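Local atomic coordinates of Rubredoxin\:oxygen oxidoreductase (Desulfovibrio gigas, PDB entry 1E5D), a protein that catalyses the four-electron reduction of one oxygen molecule to two water molecules, using a diiron centre and flavin mononucleotide. Residues R21-H24 with L28-M31; P200-T205 with E245-K250; V228-A233 with T237-K242. All blocks are in the same frame, centred on the assembly; numbering follows the deposited sequence.

Interaction 1 of 3, residues R21-H24 with L28-M31; sequences RDFH and LSPM
Arg21 and Ser29 join the two arms of a short antiparallel beta hairpin, built from strands 22-23 and 27-28, through a single strong backbone bond: Ser29 N lies 2.7 Å from Arg21 O, with a nearly straight N-H...O angle of 167°. The same carbonyl also collects a CA-H...O contact, Leu28 CA standing 3.2 Å from Arg21 O, and the isobutyl branch curls over it, with Leu28 CD2 3.7 Å from Arg21 O. One step along, Asp22 and Leu28 form a non-hydrogen-bonded pair whose side chains share one face of the ribbon.

Ser29 CB abuts Phe23 CB at 3.8 Å. Because Phe23 CG is anti to its backbone N (chi1 -162°), the ring runs on past the serine, meeting it obliquely at CD1, and ends in the interior. Ser29 OG bonds to Ser20 O, which fixes the rotation of this small side chain. Toward solvent, the arginine bends at chi2 to lie alongside the second segment. Pro30 O sits over one face of its guanidinium, 3.7 Å from Arg21 NE, a loose polar approach, while Arg21 NH1 bonds instead to Trp18 O.

Further out, the hairpin borders the oxygen site. Phe23 meets His226, a ligand of the diiron centre, edge-to-face, and its side chain also lies close to the bound oxygen molecule. His24 and Tyr26 line that oxygen pocket; the His24 ring meets that of Trp263 of the second subunit with the planes at about 45°, and His24 NE2 is hydrogen-bonded to Tyr35 OH.

Interaction 2 of 3, residues P200-T205 with E245-K250; sequences PYAPQT and EYAEQK
Tyr201 O is gripped twice by Thr205, whose methyl group reaches across to Ala247: Thr205 N lies 2.9 Å from Tyr201 O, and Thr205 OG1 donates to the same Tyr201 O at 2.7 Å, standing 42° out of the carbonyl plane. This helix-helix contact lies in the metallo-beta-lactamase-like part of the chain, where the N-terminal turn of helix 202-214, with Tyr201 at the N-cap position, packs against the C-terminal turn of helix 233-248. The same hydroxyl of Thr205 also bonds to Tyr194 OH in helix 183-198, so the buried group has two polar partners.

With OG1 held beside the backbone N, Thr205 CG2 is anti to that N and meets Ala247 CB at 3.7 Å. Small residues let the backbones come close: Ala202 and Ala247 face each other, CB to CB, at 4.0 Å, while the methyl Ala202 CB also lies 3.4 Å from Ala247 O.

Gln249 leaves the helix with positive phi (55°), and its side chain, extended beyond CG, runs beside the helix end. Gln249 OE1 accepts from Gln335 N, within the flavodoxin region, and from Asn199 ND2, just before Pro200, so the amide bridges the two. Its other end, Gln249 NE2, makes a weak bond to Ala247 O and abuts Ala202 CB at 3.4 Å.

Interaction 3 of 3, residues V228-A233 with T237-K242; sequences VIFRGA and TFAVQK
Phe230 and Ala239 form the dense half of this contact, which ties the edge strand 230-231 of a six-stranded mixed sheet in the metallo-beta-lactamase fold to helix 233-248, the helix that follows it. The alanine methyl sits almost squarely over the aromatic face: Ala239 CB is 3.9 Å from the centroid of the Phe230 ring and only 8° off the ring normal, a CH-pi contact. Phe230 CB already points toward the helix, and with CG anti to the carbonyl carbon (chi1 -70°) the ring presents a face to Ala239. Leu186 and Met190 of helix 183-198 and Ile222 of strand 221-224 also touch it, so the surroundings are largely apolar, though Gln169 and Ser178 touch the ring as well.

At the other end the contact is polar and exposed. Gly232, at the N-cap position with a positive phi, swings the chain from the strand into the helix. At the next residue, Ala233 O takes two bonds from Thr237, one turn further on: Thr237 N lies 2.8 Å from Ala233 O in a bent bond (135°), and Thr237 OG1 lies 2.9 Å from it. The donors arrive from opposite faces of the carbonyl plane. Thr237 OG1 lies beside its own backbone N, which lets the hydroxyl reach back along the helix to the same oxygen that its amide uses.

Dispersion probably dominates at the buried Phe230-Ala239 pair, whereas at the exposed helix start the hydroxyl of Thr237 supplements its bent N-H bond, so that Ala233 O would keep two protein donors where water could compete.

How the interactions relate
The three contacts follow the chain through the oxygen-reducing half of the protein. Interaction 1 closes first; interaction 3 is then nested inside the loop closed by interaction 2, and both use helix 233-248, one at its start and one at its end, with centres about 17 Å apart. Interaction 1 lies about 23 Å, centre to centre, from each of the others and touches neither. It is the one beside the chemistry: nearest atoms of the Phe23 side chain and the diiron centre are about 5 Å apart, against about 13 Å for the side chains of Thr205 in interaction 2 and Phe230 in interaction 3. Helix 183-198 touches side chains of all three.

Interaction 1 of 3, residues R21-H24 with L28-M31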
loop_
_atom_site.group_PDB
_atom_site.type_symbol
_atom_site.label_atom_id
_atom_site.label_comp_id
_atom_site.label_asym_id
_atom_site.label_seq_id
_atom_site.Cartn_x
_atom_site.Cartn_y
_atom_site.Cartn_z
ATOM N N ARG A 21 -3.316 16.989 3.862
ATOM C CA ARG A 21 -2.290 16.020 4.263
ATOM C C ARG A 21 -2.128 15.033 3.110
ATOM O O ARG A 21 -1.012 14.819 2.641
ATOM C CB ARG A 21 -2.634 15.348 5.580
ATOM C CG ARG A 21 -2.695 16.323 6.750
ATOM C CD ARG A 21 -1.280 16.722 7.174
ATOM N NE ARG A 21 -1.331 17.478 8.422
ATOM C CZ ARG A 21 -1.638 18.764 8.515
ATOM N NH1 ARG A 21 -1.924 19.478 7.431
ATOM N NH2 ARG A 21 -1.657 19.343 9.707
ATOM N N ASP A 22 -3.254 14.480 2.680
ATOM C CA ASP A 22 -3.304 13.733 1.430
ATOM C C ASP A 22 -3.211 14.763 0.300
ATOM O O ASP A 22 -4.201 15.422 -0.014
ATOM C CB ASP A 22 -4.557 12.882 1.299
ATOM C CG ASP A 22 -4.771 12.229 -0.049
ATOM O OD1 ASP A 22 -3.988 12.417 -1.003
ATOM O OD2 ASP A 22 -5.771 11.483 -0.199
ATOM N N PHE A 23 -2.029 14.888 -0.284
ATOM C CA PHE A 23 -1.814 15.816 -1.385
ATOM C C PHE A 23 -2.097 15.133 -2.720
ATOM O O PHE A 23 -1.316 14.316 -3.214
ATOM C CB PHE A 23 -0.387 16.374 -1.348
ATOM C CG PHE A 23 -0.221 17.642 -2.168
ATOM C CD1 PHE A 23 -0.758 18.841 -1.731
ATOM C CD2 PHE A 23 0.467 17.616 -3.368
ATOM C CE1 PHE A 23 -0.626 20.006 -2.467
ATOM C CE2 PHE A 23 0.607 18.775 -4.115
ATOM C CZ PHE A 23 0.063 19.965 -3.665
ATOM N N HIS A 24 -3.241 15.477 -3.282
ATOM C CA HIS A 24 -3.691 15.044 -4.594
ATOM C C HIS A 24 -3.637 13.547 -4.830
ATOM O O HIS A 24 -3.507 13.119 -5.977
ATOM C CB HIS A 24 -2.841 15.767 -5.662
ATOM C CG HIS A 24 -2.990 17.251 -5.498
ATOM N ND1 HIS A 24 -2.120 18.173 -6.027
ATOM C CD2 HIS A 24 -3.936 17.960 -4.843
ATOM C CE1 HIS A 24 -2.521 19.392 -5.714
ATOM N NE2 HIS A 24 -3.624 19.289 -4.990
ATOM N N LEU A 28 2.205 12.933 0.428
ATOM C CA LEU A 28 1.793 13.639 1.628
ATOM C C LEU A 28 2.282 15.088 1.668
ATOM O O LEU A 28 3.386 15.381 1.219
ATOM C CB LEU A 28 2.323 12.967 2.892
ATOM C CG LEU A 28 1.875 11.536 3.164
ATOM C CD1 LEU A 28 2.451 11.091 4.499
ATOM C CD2 LEU A 28 0.360 11.417 3.145
ATOM N N SER A 29 1.445 15.945 2.233
ATOM C CA SER A 29 1.764 17.344 2.477
ATOM C C SER A 29 1.626 17.650 3.971
ATOM O O SER A 29 0.679 18.268 4.429
ATOM C CB SER A 29 0.859 18.248 1.652
ATOM O OG SER A 29 -0.422 18.357 2.240
ATOM N N PRO A 30 2.616 17.172 4.713
ATOM C CA PRO A 30 2.581 17.208 6.170
ATOM C C PRO A 30 2.507 18.635 6.710
ATOM O O PRO A 30 2.092 18.842 7.850
ATOM C CB PRO A 30 3.903 16.577 6.595
ATOM C CG PRO A 30 4.547 16.034 5.372
ATOM C CD PRO A 30 3.845 16.568 4.171
ATOM N N MET A 31 2.906 19.602 5.896
ATOM C CA MET A 31 2.899 21.003 6.297
ATOM C C MET A 31 1.798 21.765 5.587
ATOM O O MET A 31 1.774 22.995 5.538
ATOM C CB MET A 31 4.246 21.653 5.984
ATOM C CG MET A 31 5.229 21.646 7.145
ATOM S SD MET A 31 6.882 22.183 6.668
ATOM C CE MET A 31 7.204 21.085 5.285
#

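Interaction 2 of 3, residues P200-T205 with E245-K250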
loop_
_atom_site.group_PDB
_atom_site.type_symbol
_atom_site.label_atom_id
_atom_site.label_comp_id
_atom_site.label_asym_id
_atom_site.label_seq_id
_atom_site.Cartn_x
_atom_site.Cartn_y
_atom_site.Cartn_z
ATOM N N PRO A 200 10.938 11.906 -12.071
ATOM C CA PRO A 200 11.076 11.149 -13.328
ATOM C C PRO A 200 11.476 12.039 -14.502
ATOM O O PRO A 200 11.965 11.515 -15.511
ATOM C CB PRO A 200 9.681 10.569 -13.561
ATOM C CG PRO A 200 8.780 11.428 -12.732
ATOM C CD PRO A 200 9.587 11.800 -11.513
ATOM N N TYR A 201 11.294 13.348 -14.405
ATOM C CA TYR A 201 11.646 14.271 -15.482
ATOM C C TYR A 201 12.870 15.100 -15.130
ATOM O O TYR A 201 12.986 16.283 -15.424
ATOM C CB TYR A 201 10.450 15.173 -15.814
ATOM C CG TYR A 201 9.175 14.355 -15.892
ATOM C CD1 TYR A 201 8.928 13.565 -17.007
ATOM C CD2 TYR A 201 8.250 14.379 -14.859
ATOM C CE1 TYR A 201 7.773 12.815 -17.091
ATOM C CE2 TYR A 201 7.093 13.630 -14.937
ATOM C CZ TYR A 201 6.868 12.856 -16.053
ATOM O OH TYR A 201 5.717 12.105 -16.134
ATOM N N ALA A 202 13.817 14.444 -14.469
ATOM C CA ALA A 202 15.120 15.035 -14.198
ATOM C C ALA A 202 15.755 15.599 -15.465
ATOM O O ALA A 202 16.157 16.771 -15.469
ATOM C CB ALA A 202 16.007 13.990 -13.522
ATOM N N PRO A 203 15.877 14.851 -16.556
ATOM C CA PRO A 203 16.518 15.411 -17.757
ATOM C C PRO A 203 15.818 16.674 -18.246
ATOM O O PRO A 203 16.468 17.677 -18.539
ATOM C CB PRO A 203 16.381 14.321 -18.818
ATOM C CG PRO A 203 16.015 13.074 -18.097
ATOM C CD PRO A 203 15.451 13.460 -16.770
ATOM N N GLN A 204 14.491 16.625 -18.344
ATOM C CA GLN A 204 13.795 17.827 -18.813
ATOM C C GLN A 204 14.085 18.972 -17.849
ATOM O O GLN A 204 14.202 20.121 -18.248
ATOM C CB GLN A 204 12.293 17.610 -18.944
ATOM C CG GLN A 204 11.917 16.719 -20.113
ATOM C CD GLN A 204 12.081 15.244 -19.820
ATOM O OE1 GLN A 204 12.880 14.830 -18.984
ATOM N NE2 GLN A 204 11.317 14.409 -20.514
ATOM N N THR A 205 14.208 18.585 -16.579
ATOM C CA THR A 205 14.489 19.570 -15.546
ATOM C C THR A 205 15.750 20.336 -15.928
ATOM O O THR A 205 15.794 21.562 -15.941
ATOM C CB THR A 205 14.686 18.911 -14.172
ATOM O OG1 THR A 205 13.455 18.322 -13.727
ATOM C CG2 THR A 205 15.081 19.953 -13.139
ATOM N N GLU A 245 20.686 20.327 -8.679
ATOM C CA GLU A 245 21.113 19.304 -7.735
ATOM C C GLU A 245 20.078 18.195 -7.601
ATOM O O GLU A 245 20.405 17.004 -7.627
ATOM C CB GLU A 245 21.366 19.952 -6.378
ATOM C CG GLU A 245 21.828 19.016 -5.276
ATOM C CD GLU A 245 22.094 19.791 -3.992
ATOM O OE1 GLU A 245 22.380 21.005 -4.110
ATOM O OE2 GLU A 245 22.016 19.191 -2.899
ATOM N N TYR A 246 18.804 18.564 -7.446
ATOM C CA TYR A 246 17.789 17.519 -7.354
ATOM C C TYR A 246 17.807 16.653 -8.609
ATOM O O TYR A 246 17.761 15.429 -8.500
ATOM C CB TYR A 246 16.378 18.087 -7.144
ATOM C CG TYR A 246 16.230 18.887 -5.868
ATOM C CD1 TYR A 246 17.072 18.621 -4.790
ATOM C CD2 TYR A 246 15.282 19.892 -5.730
ATOM C CE1 TYR A 246 16.970 19.328 -3.607
ATOM C CE2 TYR A 246 15.179 20.604 -4.548
ATOM C CZ TYR A 246 16.023 20.319 -3.494
ATOM O OH TYR A 246 15.947 21.009 -2.308
ATOM N N ALA A 247 17.859 17.273 -9.783
ATOM C CA ALA A 247 17.781 16.504 -11.021
ATOM C C ALA A 247 19.030 15.663 -11.248
ATOM O O ALA A 247 18.970 14.640 -11.941
ATOM C CB ALA A 247 17.561 17.427 -12.214
ATOM N N GLU A 248 20.161 16.089 -10.686
ATOM C CA GLU A 248 21.420 15.380 -10.930
ATOM C C GLU A 248 21.501 14.099 -10.108
ATOM O O GLU A 248 22.127 13.142 -10.568
ATOM C CB GLU A 248 22.626 16.293 -10.682
ATOM C CG GLU A 248 23.254 16.797 -11.970
ATOM C CD GLU A 248 24.128 18.019 -11.835
ATOM O OE1 GLU A 248 24.441 18.450 -10.705
ATOM O OE2 GLU A 248 24.527 18.575 -12.886
ATOM N N GLN A 249 20.875 14.062 -8.940
ATOM C CA GLN A 249 20.754 12.802 -8.209
ATOM C C GLN A 249 22.105 12.149 -7.962
ATOM O O GLN A 249 22.356 10.961 -8.150
ATOM C CB GLN A 249 19.815 11.866 -8.985
ATOM C CG GLN A 249 18.353 12.298 -8.881
ATOM C CD GLN A 249 17.448 11.490 -9.790
ATOM O OE1 GLN A 249 17.049 10.381 -9.433
ATOM N NE2 GLN A 249 17.123 12.009 -10.967
ATOM N N LYS A 250 23.043 12.993 -7.524
ATOM C CA LYS A 250 24.365 12.446 -7.229
ATOM C C LYS A 250 24.302 11.692 -5.907
ATOM O O LYS A 250 23.676 12.134 -4.942
ATOM C CB LYS A 250 25.405 13.563 -7.196
ATOM C CG LYS A 250 26.125 13.828 -8.506
ATOM C CD LYS A 250 25.387 13.194 -9.678
ATOM C CE LYS A 250 26.159 12.011 -10.247
ATOM N NZ LYS A 250 25.650 11.590 -11.581
#

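Interaction 3 of 3, residues V228-A233 with T237-K242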
loop_
_atom_site.group_PDB
_atom_site.type_symbol
_atom_site.label_atom_id
_atom_site.label_comp_id
_atom_site.label_asym_id
_atom_site.label_seq_id
_atom_site.Cartn_x
_atom_site.Cartn_y
_atom_site.Cartn_z
ATOM N N VAL A 228 5.763 29.178 -0.741
ATOM C CA VAL A 228 6.188 30.571 -0.655
ATOM C C VAL A 228 6.811 31.057 -1.956
ATOM O O VAL A 228 7.238 30.289 -2.810
ATOM C CB VAL A 228 7.189 30.791 0.494
ATOM C CG1 VAL A 228 6.520 30.479 1.822
ATOM C CG2 VAL A 228 8.423 29.933 0.284
ATOM N N ILE A 229 6.835 32.380 -2.068
ATOM C CA ILE A 229 7.459 33.030 -3.211
ATOM C C ILE A 229 8.950 33.218 -2.984
ATOM O O ILE A 229 9.358 33.588 -1.878
ATOM C CB ILE A 229 6.794 34.394 -3.466
ATOM C CG1 ILE A 229 5.392 34.259 -4.070
ATOM C CG2 ILE A 229 7.685 35.277 -4.320
ATOM C CD1 ILE A 229 4.458 35.377 -3.656
ATOM N N PHE A 230 9.762 32.963 -4.003
ATOM C CA PHE A 230 11.201 33.200 -3.879
ATOM C C PHE A 230 11.498 34.671 -4.135
ATOM O O PHE A 230 11.366 35.145 -5.268
ATOM C CB PHE A 230 11.988 32.302 -4.836
ATOM C CG PHE A 230 11.927 30.837 -4.414
ATOM C CD1 PHE A 230 12.809 30.346 -3.470
ATOM C CD2 PHE A 230 10.982 29.990 -4.966
ATOM C CE1 PHE A 230 12.748 29.024 -3.068
ATOM C CE2 PHE A 230 10.914 28.668 -4.564
ATOM C CZ PHE A 230 11.793 28.187 -3.613
ATOM N N ARG A 231 11.881 35.367 -3.071
ATOM C CA ARG A 231 12.075 36.815 -3.143
ATOM C C ARG A 231 13.540 37.198 -3.027
ATOM O O ARG A 231 14.176 37.025 -1.993
ATOM C CB ARG A 231 11.257 37.476 -2.042
ATOM C CG ARG A 231 11.305 38.992 -1.957
ATOM C CD ARG A 231 11.285 39.390 -0.494
ATOM N NE ARG A 231 10.015 39.919 -0.024
ATOM C CZ ARG A 231 9.565 39.792 1.217
ATOM N NH1 ARG A 231 10.275 39.145 2.130
ATOM N NH2 ARG A 231 8.397 40.309 1.572
ATOM N N GLY A 232 14.083 37.728 -4.114
ATOM C CA GLY A 232 15.476 38.116 -4.174
ATOM C C GLY A 232 16.292 37.194 -5.057
ATOM O O GLY A 232 16.117 35.973 -5.040
ATOM N N ALA A 233 17.197 37.776 -5.840
ATOM C CA ALA A 233 17.982 36.996 -6.787
ATOM C C ALA A 233 18.746 35.889 -6.079
ATOM O O ALA A 233 18.938 34.800 -6.626
ATOM C CB ALA A 233 18.931 37.898 -7.559
ATOM N N THR A 237 18.299 32.133 -6.976
ATOM C CA THR A 237 19.449 31.368 -7.465
ATOM C C THR A 237 19.550 30.071 -6.675
ATOM O O THR A 237 19.860 29.016 -7.227
ATOM C CB THR A 237 20.752 32.175 -7.390
ATOM O OG1 THR A 237 20.700 33.246 -8.349
ATOM C CG2 THR A 237 21.950 31.317 -7.774
ATOM N N PHE A 238 19.260 30.190 -5.388
ATOM C CA PHE A 238 19.120 29.025 -4.521
ATOM C C PHE A 238 18.160 28.013 -5.145
ATOM O O PHE A 238 18.535 26.852 -5.342
ATOM C CB PHE A 238 18.634 29.466 -3.150
ATOM C CG PHE A 238 18.380 28.355 -2.153
ATOM C CD1 PHE A 238 19.425 27.639 -1.598
ATOM C CD2 PHE A 238 17.086 28.040 -1.776
ATOM C CE1 PHE A 238 19.185 26.632 -0.676
ATOM C CE2 PHE A 238 16.839 27.039 -0.855
ATOM C CZ PHE A 238 17.888 26.330 -0.299
ATOM N N ALA A 239 16.938 28.438 -5.465
ATOM C CA ALA A 239 15.937 27.553 -6.041
ATOM C C ALA A 239 16.473 26.782 -7.243
ATOM O O ALA A 239 16.346 25.556 -7.336
ATOM C CB ALA A 239 14.687 28.319 -6.470
ATOM N N VAL A 240 17.068 27.516 -8.179
ATOM C CA VAL A 240 17.548 26.922 -9.421
ATOM C C VAL A 240 18.772 26.047 -9.191
ATOM O O VAL A 240 18.907 25.001 -9.822
ATOM C CB VAL A 240 17.890 28.009 -10.458
ATOM C CG1 VAL A 240 18.673 27.409 -11.614
ATOM C CG2 VAL A 240 16.616 28.674 -10.934
ATOM N N GLN A 241 19.643 26.484 -8.287
ATOM C CA GLN A 241 20.768 25.666 -7.865
ATOM C C GLN A 241 20.277 24.266 -7.500
ATOM O O GLN A 241 20.664 23.252 -8.066
ATOM C CB GLN A 241 21.433 26.298 -6.651
ATOM C CG GLN A 241 22.805 26.911 -6.831
ATOM C CD GLN A 241 23.423 27.270 -5.486
ATOM O OE1 GLN A 241 23.093 26.687 -4.451
ATOM N NE2 GLN A 241 24.327 28.244 -5.506
ATOM N N LYS A 242 19.380 24.266 -6.523
ATOM C CA LYS A 242 18.779 23.076 -5.945
ATOM C C LYS A 242 18.118 22.178 -6.978
ATOM O O LYS A 242 18.345 20.970 -6.950
ATOM C CB LYS A 242 17.772 23.527 -4.876
ATOM C CG LYS A 242 18.498 23.866 -3.573
ATOM C CD LYS A 242 18.809 22.583 -2.808
ATOM C CE LYS A 242 20.192 22.630 -2.185
ATOM N NZ LYS A 242 20.478 21.427 -1.353
#